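PDB 3H4L: DNA mismatch repair protein PMS1 from Saccharomyces cerevisiae, which acts in DNA mismatch repair and probably binds and hydrolyses ATP through an N-terminal domain of the DNA gyrase B and HSP90 type. Local coordinates for residues L236-N239 with P240-N243; F284-N288 with K289-E293; V337-L340 with H341-A345. One frame throughout, in Å; residues are numbered along the deposited sequence.

Contact 1: residues L236-N239 with P240-N243; sequences LDLN and PFKN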
loop_
_atom_site.group_PDB
_atom_site.type_symbol
_atom_site.label_atom_id
_atom_site.label_comp_id
_atom_site.label_asym_id
_atom_site.label_seq_id
_atom_site.Cartn_x
_atom_site.Cartn_y
_atom_site.Cartn_z
ATOM N N LEU B 236 33.676 -11.538 16.444
ATOM C CA LEU B 236 34.715 -10.656 16.968
ATOM C C LEU B 236 35.051 -11.053 18.405
ATOM O O LEU B 236 34.286 -10.776 19.327
ATOM C CB LEU B 236 34.232 -9.207 16.957
ATOM C CG LEU B 236 33.535 -8.739 15.682
ATOM C CD1 LEU B 236 32.980 -7.335 15.882
ATOM C CD2 LEU B 236 34.517 -8.786 14.524
ATOM N N ASP B 237 36.185 -11.715 18.600
ATOM C CA ASP B 237 36.584 -12.112 19.944
ATOM C C ASP B 237 37.140 -10.869 20.626
ATOM O O ASP B 237 38.184 -10.351 20.231
ATOM C CB ASP B 237 37.656 -13.196 19.885
ATOM C CG ASP B 237 37.986 -13.759 21.252
ATOM O OD1 ASP B 237 38.397 -12.975 22.133
ATOM O OD2 ASP B 237 37.831 -14.985 21.445
ATOM N N LEU B 238 36.450 -10.393 21.655
ATOM C CA LEU B 238 36.880 -9.187 22.347
ATOM C C LEU B 238 37.319 -9.415 23.798
ATOM O O LEU B 238 37.575 -8.457 24.528
ATOM C CB LEU B 238 35.744 -8.166 22.306
ATOM C CG LEU B 238 36.121 -6.690 22.221
ATOM C CD1 LEU B 238 36.747 -6.393 20.872
ATOM C CD2 LEU B 238 34.886 -5.850 22.395
ATOM N N ASN B 239 37.417 -10.679 24.204
ATOM C CA ASN B 239 37.808 -11.040 25.571
ATOM C C ASN B 239 39.074 -10.360 26.107
ATOM O O ASN B 239 39.113 -9.935 27.263
ATOM C CB ASN B 239 37.956 -12.561 25.679
ATOM C CG ASN B 239 36.630 -13.288 25.533
ATOM O OD1 ASN B 239 35.733 -13.136 26.360
ATOM N ND2 ASN B 239 36.500 -14.080 24.476
ATOM N N PRO B 240 40.133 -10.263 25.287
ATOM C CA PRO B 240 41.350 -9.613 25.781
ATOM C C PRO B 240 41.256 -8.086 25.752
ATOM O O PRO B 240 42.260 -7.397 25.929
ATOM C CB PRO B 240 42.418 -10.140 24.832
ATOM C CG PRO B 240 41.675 -10.230 23.538
ATOM C CD PRO B 240 40.372 -10.877 23.968
ATOM N N PHE B 241 40.055 -7.559 25.532
ATOM C CA PHE B 241 39.868 -6.113 25.472
ATOM C C PHE B 241 38.960 -5.523 26.549
ATOM O O PHE B 241 38.718 -4.316 26.553
ATOM C CB PHE B 241 39.340 -5.697 24.097
ATOM C CG PHE B 241 40.335 -5.863 22.981
ATOM C CD1 PHE B 241 40.756 -7.126 22.587
ATOM C CD2 PHE B 241 40.828 -4.752 22.307
ATOM C CE1 PHE B 241 41.652 -7.283 21.534
ATOM C CE2 PHE B 241 41.723 -4.898 21.255
ATOM C CZ PHE B 241 42.136 -6.168 20.866
ATOM N N LYS B 242 38.438 -6.351 27.450
ATOM C CA LYS B 242 37.600 -5.812 28.514
ATOM C C LYS B 242 38.529 -5.141 29.525
ATOM O O LYS B 242 39.540 -5.723 29.924
ATOM C CB LYS B 242 36.754 -6.911 29.158
ATOM C CG LYS B 242 37.297 -8.317 29.039
ATOM C CD LYS B 242 36.257 -9.286 29.557
ATOM C CE LYS B 242 36.824 -10.666 29.788
ATOM N NZ LYS B 242 35.805 -11.533 30.437
ATOM N N ASN B 243 38.174 -3.921 29.935
ATOM C CA ASN B 243 39.002 -3.104 30.827
ATOM C C ASN B 243 38.910 -3.191 32.351
ATOM O O ASN B 243 39.943 -3.229 33.015
ATOM C CB ASN B 243 38.871 -1.637 30.414
#
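OD1 of D237 is gripped by two N-H groups of N239 while, from the 240-243 side, the ring carbon CD of P240 packs against the same oxygen at 3.4 Å. One donor is the backbone N of N239, 3.2 Å from D237 OD1; the other is the side-chain ND2, which folds back and approaches from the same face of the carboxylate, well above its plane. The aspartate can serve both because its CG stands anti to the backbone N (chi1 -173°), which swings the carboxylate forward along the chain. With an alanine here, both N-H groups of N239 would probably be left without this shared acceptor and the amide would be freer to turn. That amide has a second hold beyond the turn, since N239 OD1 accepts from the backbone N of Y260.

The chain then reverses over N239 and P240. F241 N donates to L238 O at 2.8 Å, and the same oxygen lies at the edge of the phenylalanine ring. Beside this bond, L238 CG meets F241 CB at 3.9 Å, the two side chains crossing at about a right angle; the leucine also packs on V346 and I349 of helix 343-362. K242 extends past the carbonyl of N239, its CE 3.5 Å from N239 O, to bring NZ to L258 O. An Asx turn running straight into a type I beta turn thus ends strand 229-237, an outer strand of the four-stranded sheet.

Contact 2: residues F284-N288 with K289-E293; sequences FIYVN and KRPVE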
loop_
_atom_site.group_PDB
_atom_site.type_symbol
_atom_site.label_atom_id
_atom_site.label_comp_id
_atom_site.label_asym_id
_atom_site.label_seq_id
_atom_site.Cartn_x
_atom_site.Cartn_y
_atom_site.Cartn_z
ATOM N N PHE B 284 20.746 -1.061 7.602
ATOM C CA PHE B 284 20.115 -1.434 8.874
ATOM C C PHE B 284 21.092 -2.185 9.780
ATOM O O PHE B 284 21.755 -3.133 9.345
ATOM C CB PHE B 284 18.902 -2.348 8.647
ATOM C CG PHE B 284 17.839 -1.751 7.783
ATOM C CD1 PHE B 284 17.952 -1.773 6.406
ATOM C CD2 PHE B 284 16.710 -1.164 8.351
ATOM C CE1 PHE B 284 16.957 -1.221 5.600
ATOM C CE2 PHE B 284 15.710 -0.608 7.551
ATOM C CZ PHE B 284 15.836 -0.639 6.174
ATOM N N ILE B 285 21.157 -1.779 11.043
ATOM C CA ILE B 285 22.043 -2.420 12.017
ATOM C C ILE B 285 21.262 -2.757 13.271
ATOM O O ILE B 285 20.502 -1.932 13.789
ATOM C CB ILE B 285 23.167 -1.499 12.448
ATOM C CG1 ILE B 285 22.531 -0.220 12.992
ATOM C CG2 ILE B 285 24.112 -1.249 11.294
ATOM C CD1 ILE B 285 23.456 0.867 13.304
ATOM N N TYR B 286 21.473 -3.960 13.775
ATOM C CA TYR B 286 20.775 -4.384 14.966
ATOM C C TYR B 286 21.698 -4.954 16.033
ATOM O O TYR B 286 22.687 -5.623 15.735
ATOM C CB TYR B 286 19.740 -5.447 14.620
ATOM C CG TYR B 286 18.872 -5.144 13.428
ATOM C CD1 TYR B 286 19.346 -5.329 12.133
ATOM C CD2 TYR B 286 17.545 -4.750 13.598
ATOM C CE1 TYR B 286 18.514 -5.149 11.038
ATOM C CE2 TYR B 286 16.709 -4.564 12.513
ATOM C CZ TYR B 286 17.192 -4.775 11.235
ATOM O OH TYR B 286 16.335 -4.692 10.163
ATOM N N VAL B 287 21.358 -4.674 17.285
ATOM C CA VAL B 287 22.100 -5.189 18.422
ATOM C C VAL B 287 21.042 -5.924 19.231
ATOM O O VAL B 287 20.133 -5.316 19.801
ATOM C CB VAL B 287 22.731 -4.059 19.252
ATOM C CG1 VAL B 287 23.441 -4.641 20.473
ATOM C CG2 VAL B 287 23.714 -3.289 18.392
ATOM N N ASN B 288 21.158 -7.247 19.251
ATOM C CA ASN B 288 20.198 -8.096 19.943
ATOM C C ASN B 288 18.782 -7.847 19.419
ATOM O O ASN B 288 17.875 -7.490 20.172
ATOM C CB ASN B 288 20.254 -7.883 21.462
ATOM C CG ASN B 288 21.591 -8.294 22.060
ATOM O OD1 ASN B 288 22.251 -9.225 21.582
ATOM N ND2 ASN B 288 21.991 -7.606 23.122
ATOM N N LYS B 289 18.634 -8.020 18.108
ATOM C CA LYS B 289 17.370 -7.884 17.386
ATOM C C LYS B 289 16.546 -6.609 17.538
ATOM O O LYS B 289 15.328 -6.644 17.400
ATOM C CB LYS B 289 16.485 -9.087 17.702
ATOM C CG LYS B 289 17.188 -10.428 17.542
ATOM C CD LYS B 289 17.704 -10.615 16.124
ATOM C CE LYS B 289 18.269 -12.017 15.915
ATOM N NZ LYS B 289 18.783 -12.229 14.524
ATOM N N ARG B 290 17.193 -5.483 17.796
ATOM C CA ARG B 290 16.461 -4.233 17.939
ATOM C C ARG B 290 17.126 -3.124 17.142
ATOM O O ARG B 290 18.332 -2.897 17.270
ATOM C CB ARG B 290 16.384 -3.841 19.413
ATOM C CG ARG B 290 15.793 -4.933 20.281
ATOM C CD ARG B 290 15.836 -4.584 21.755
ATOM N NE ARG B 290 15.254 -5.646 22.570
ATOM C CZ ARG B 290 15.204 -5.624 23.898
ATOM N NH1 ARG B 290 15.707 -4.589 24.562
ATOM N NH2 ARG B 290 14.654 -6.632 24.563
ATOM N N PRO B 291 16.353 -2.423 16.293
ATOM C CA PRO B 291 16.949 -1.342 15.509
ATOM C C PRO B 291 17.651 -0.400 16.459
ATOM O O PRO B 291 17.075 0.015 17.459
ATOM C CB PRO B 291 15.740 -0.691 14.847
ATOM C CG PRO B 291 14.859 -1.842 14.599
ATOM C CD PRO B 291 14.947 -2.622 15.910
ATOM N N VAL B 292 18.904 -0.086 16.160
ATOM C CA VAL B 292 19.679 0.813 16.994
ATOM C C VAL B 292 20.378 1.820 16.096
ATOM O O VAL B 292 20.682 1.519 14.944
ATOM C CB VAL B 292 20.727 0.037 17.820
ATOM C CG1 VAL B 292 20.031 -0.879 18.825
ATOM C CG2 VAL B 292 21.611 -0.776 16.894
ATOM N N GLU B 293 20.615 3.019 16.622
ATOM C CA GLU B 293 21.279 4.084 15.868
ATOM C C GLU B 293 22.787 4.046 16.112
ATOM O O GLU B 293 23.309 4.799 16.934
ATOM C CB GLU B 293 20.736 5.455 16.291
ATOM C CG GLU B 293 19.220 5.573 16.229
ATOM C CD GLU B 293 18.703 5.962 14.857
ATOM O OE1 GLU B 293 18.585 7.178 14.591
ATOM O OE2 GLU B 293 18.418 5.054 14.047
#
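This is a tight local chain reversal, a hairpin-like turn carrying a single antiparallel beta bridge between Y286 and P291, and it lies where the outer strand 283-287 of the four-stranded sheet gives way to the loop before helix 295-306. Strand, helix and the parallel neighbour 316-321 form a beta-alpha-beta crossover, consistent with the left-handed crossover of the ribosomal protein S5 domain 2-like fold. N288 and K289 turn the corner, both with positive phi, and K289 N is held by N319 OD1 of the neighbouring strand. Backbone bonding across the turn is slight: V292 N reaches I285 O at 3.4 Å, a weak though fairly straight bond. The extended side chain of R290 leans back over the corner, its CG 3.3 Å from N288 O.

Side chains fill in the rest, on two faces. On one, the ring of Y286 stands beside the returning chain, the carbonyl carbon of R290 near its plane at the edge, while its CE2 meets P291 CG at 3.9 Å. The phenol end reaches helix 167-184, where Y286 OH is hydrogen-bonded to G180 O; P291 touches Y181 of that helix, and its carbonyl accepts from K335 NZ. On the other face sit I285 and V287, with V292 directed between them and each crossing it at about a right angle. I285 has CG1 in the crowded position between backbone N and carbonyl carbon (chi1 56°), which places CD1 3.3 Å from V292 O. The methyl CG2 of V292 is shared: 4.0 Å from I285 CG1 and 3.6 Å from V287 CG2.

Contact 3: residues V337-L340 with H341-A345; sequences VILL and HNERA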
loop_
_atom_site.group_PDB
_atom_site.type_symbol
_atom_site.label_atom_id
_atom_site.label_comp_id
_atom_site.label_asym_id
_atom_site.label_seq_id
_atom_site.Cartn_x
_atom_site.Cartn_y
_atom_site.Cartn_z
ATOM N N VAL B 337 20.340 4.957 22.144
ATOM C CA VAL B 337 21.663 5.298 21.651
ATOM C C VAL B 337 22.528 4.370 22.487
ATOM O O VAL B 337 22.785 4.636 23.663
ATOM C CB VAL B 337 22.030 6.764 21.963
ATOM C CG1 VAL B 337 23.517 6.985 21.756
ATOM C CG2 VAL B 337 21.231 7.699 21.071
ATOM N N ILE B 338 22.952 3.264 21.890
ATOM C CA ILE B 338 23.757 2.298 22.620
ATOM C C ILE B 338 25.264 2.459 22.453
ATOM O O ILE B 338 25.758 2.832 21.383
ATOM C CB ILE B 338 23.392 0.864 22.216
ATOM C CG1 ILE B 338 23.754 0.636 20.752
ATOM C CG2 ILE B 338 21.909 0.623 22.445
ATOM C CD1 ILE B 338 23.666 -0.802 20.339
ATOM N N LEU B 339 25.986 2.175 23.532
ATOM C CA LEU B 339 27.436 2.246 23.532
ATOM C C LEU B 339 27.920 0.932 24.126
ATOM O O LEU B 339 27.524 0.565 25.236
ATOM C CB LEU B 339 27.927 3.422 24.380
ATOM C CG LEU B 339 27.432 4.824 24.019
ATOM C CD1 LEU B 339 28.299 5.853 24.726
ATOM C CD2 LEU B 339 27.497 5.043 22.514
ATOM N N LEU B 340 28.754 0.217 23.376
ATOM C CA LEU B 340 29.285 -1.064 23.833
ATOM C C LEU B 340 30.532 -0.881 24.698
ATOM O O LEU B 340 31.122 0.204 24.745
ATOM C CB LEU B 340 29.613 -1.969 22.637
ATOM C CG LEU B 340 28.473 -2.381 21.700
ATOM C CD1 LEU B 340 29.024 -3.294 20.615
ATOM C CD2 LEU B 340 27.375 -3.087 22.481
ATOM N N HIS B 341 30.919 -1.953 25.384
ATOM C CA HIS B 341 32.085 -1.949 26.264
ATOM C C HIS B 341 33.390 -1.849 25.477
ATOM O O HIS B 341 33.768 -2.787 24.764
ATOM C CB HIS B 341 32.099 -3.224 27.107
ATOM C CG HIS B 341 33.253 -3.305 28.054
ATOM N ND1 HIS B 341 33.395 -2.453 29.127
ATOM C CD2 HIS B 341 34.326 -4.129 28.083
ATOM C CE1 HIS B 341 34.507 -2.751 29.778
ATOM N NE2 HIS B 341 35.090 -3.764 29.164
ATOM N N ASN B 342 34.080 -0.717 25.618
ATOM C CA ASN B 342 35.336 -0.490 24.906
ATOM C C ASN B 342 34.998 -0.437 23.413
ATOM O O ASN B 342 35.581 -1.158 22.602
ATOM C CB ASN B 342 36.311 -1.641 25.194
ATOM C CG ASN B 342 37.737 -1.326 24.784
ATOM O OD1 ASN B 342 37.996 -0.863 23.673
ATOM N ND2 ASN B 342 38.675 -1.590 25.683
ATOM N N GLU B 343 34.047 0.421 23.057
ATOM C CA GLU B 343 33.617 0.540 21.671
ATOM C C GLU B 343 34.763 0.830 20.702
ATOM O O GLU B 343 34.704 0.431 19.539
ATOM C CB GLU B 343 32.525 1.612 21.549
ATOM C CG GLU B 343 31.765 1.572 20.220
ATOM C CD GLU B 343 30.314 2.036 20.343
ATOM O OE1 GLU B 343 29.532 1.377 21.066
ATOM O OE2 GLU B 343 29.953 3.058 19.718
ATOM N N ARG B 344 35.804 1.508 21.180
ATOM C CA ARG B 344 36.956 1.831 20.336
ATOM C C ARG B 344 37.613 0.559 19.781
ATOM O O ARG B 344 37.936 0.482 18.594
ATOM C CB ARG B 344 37.969 2.653 21.127
ATOM N N ALA B 345 37.805 -0.436 20.644
ATOM C CA ALA B 345 38.400 -1.701 20.229
ATOM C C ALA B 345 37.457 -2.370 19.232
ATOM O O ALA B 345 37.863 -2.739 18.133
ATOM C CB ALA B 345 38.614 -2.601 21.435
#
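E343 reaches back along the chain to L340, and its side chain can be followed atom by atom. CB sits 3.8 Å from L340 O, beside the carbonyl that the chain has just left. CG stands anti to the backbone N (chi1 -166°), which sends the rest of the chain away from the helix body and toward the segment 337-340. After a bend at chi2, CD comes to within 3.9 Å of L340 N, and the carboxylate turns one oxygen onto that amide. OE1 accepts from L340 N at 2.7 Å in an almost straight bond (171°), the donor lying nearly along the C-O axis. The same oxygen is flanked by L339 CA at 3.4 Å and by L340 CB at 3.7 Å, so that apolar carbon lines the place where the charged tip is held. The leucine and glutamate side chains cross at about a right angle, the leucine itself being buried against Y294 and I327.

E343 opens helix 343-362, and the residue before it, N342, is the N-cap. Its OD1 accepts from A345 N at 3.1 Å, in the plane of the side-chain carbonyl, the usual N-cap bond to an amide of the first turn. As the first helical residue, E343 carries its negative charge at the N-terminal end, where the helix dipole would probably favour it modestly, while its own bond to L340 ties the incoming loop to the first turn. N342 CB also lies over one face of the H341 ring, offset toward the rim. H341 also links to neighbouring loops: its NE2 accepts from N243 N, and its carbonyl oxygen accepts from Y260 OH.

Overall arrangement
Followed from the N terminus, the three contacts come in series, each closing its own turn before the next opens; none nests in another or crosses it. Contact 1 closes the turn after strand 229-237 and contact 2 the reversal after strand 283-287, the two outermost strands of the four-stranded sheet; their nearest atoms stay about 10 Å apart. Contact 3, at the start of helix 343-362, spans that gap. Its helical end meets contact 1, with F241 packed on A345, and its earlier part meets contact 2, where I338 CD1 lies against V287 and V292. Opposite edges of the sheet are thereby joined through the chain entering the last helix.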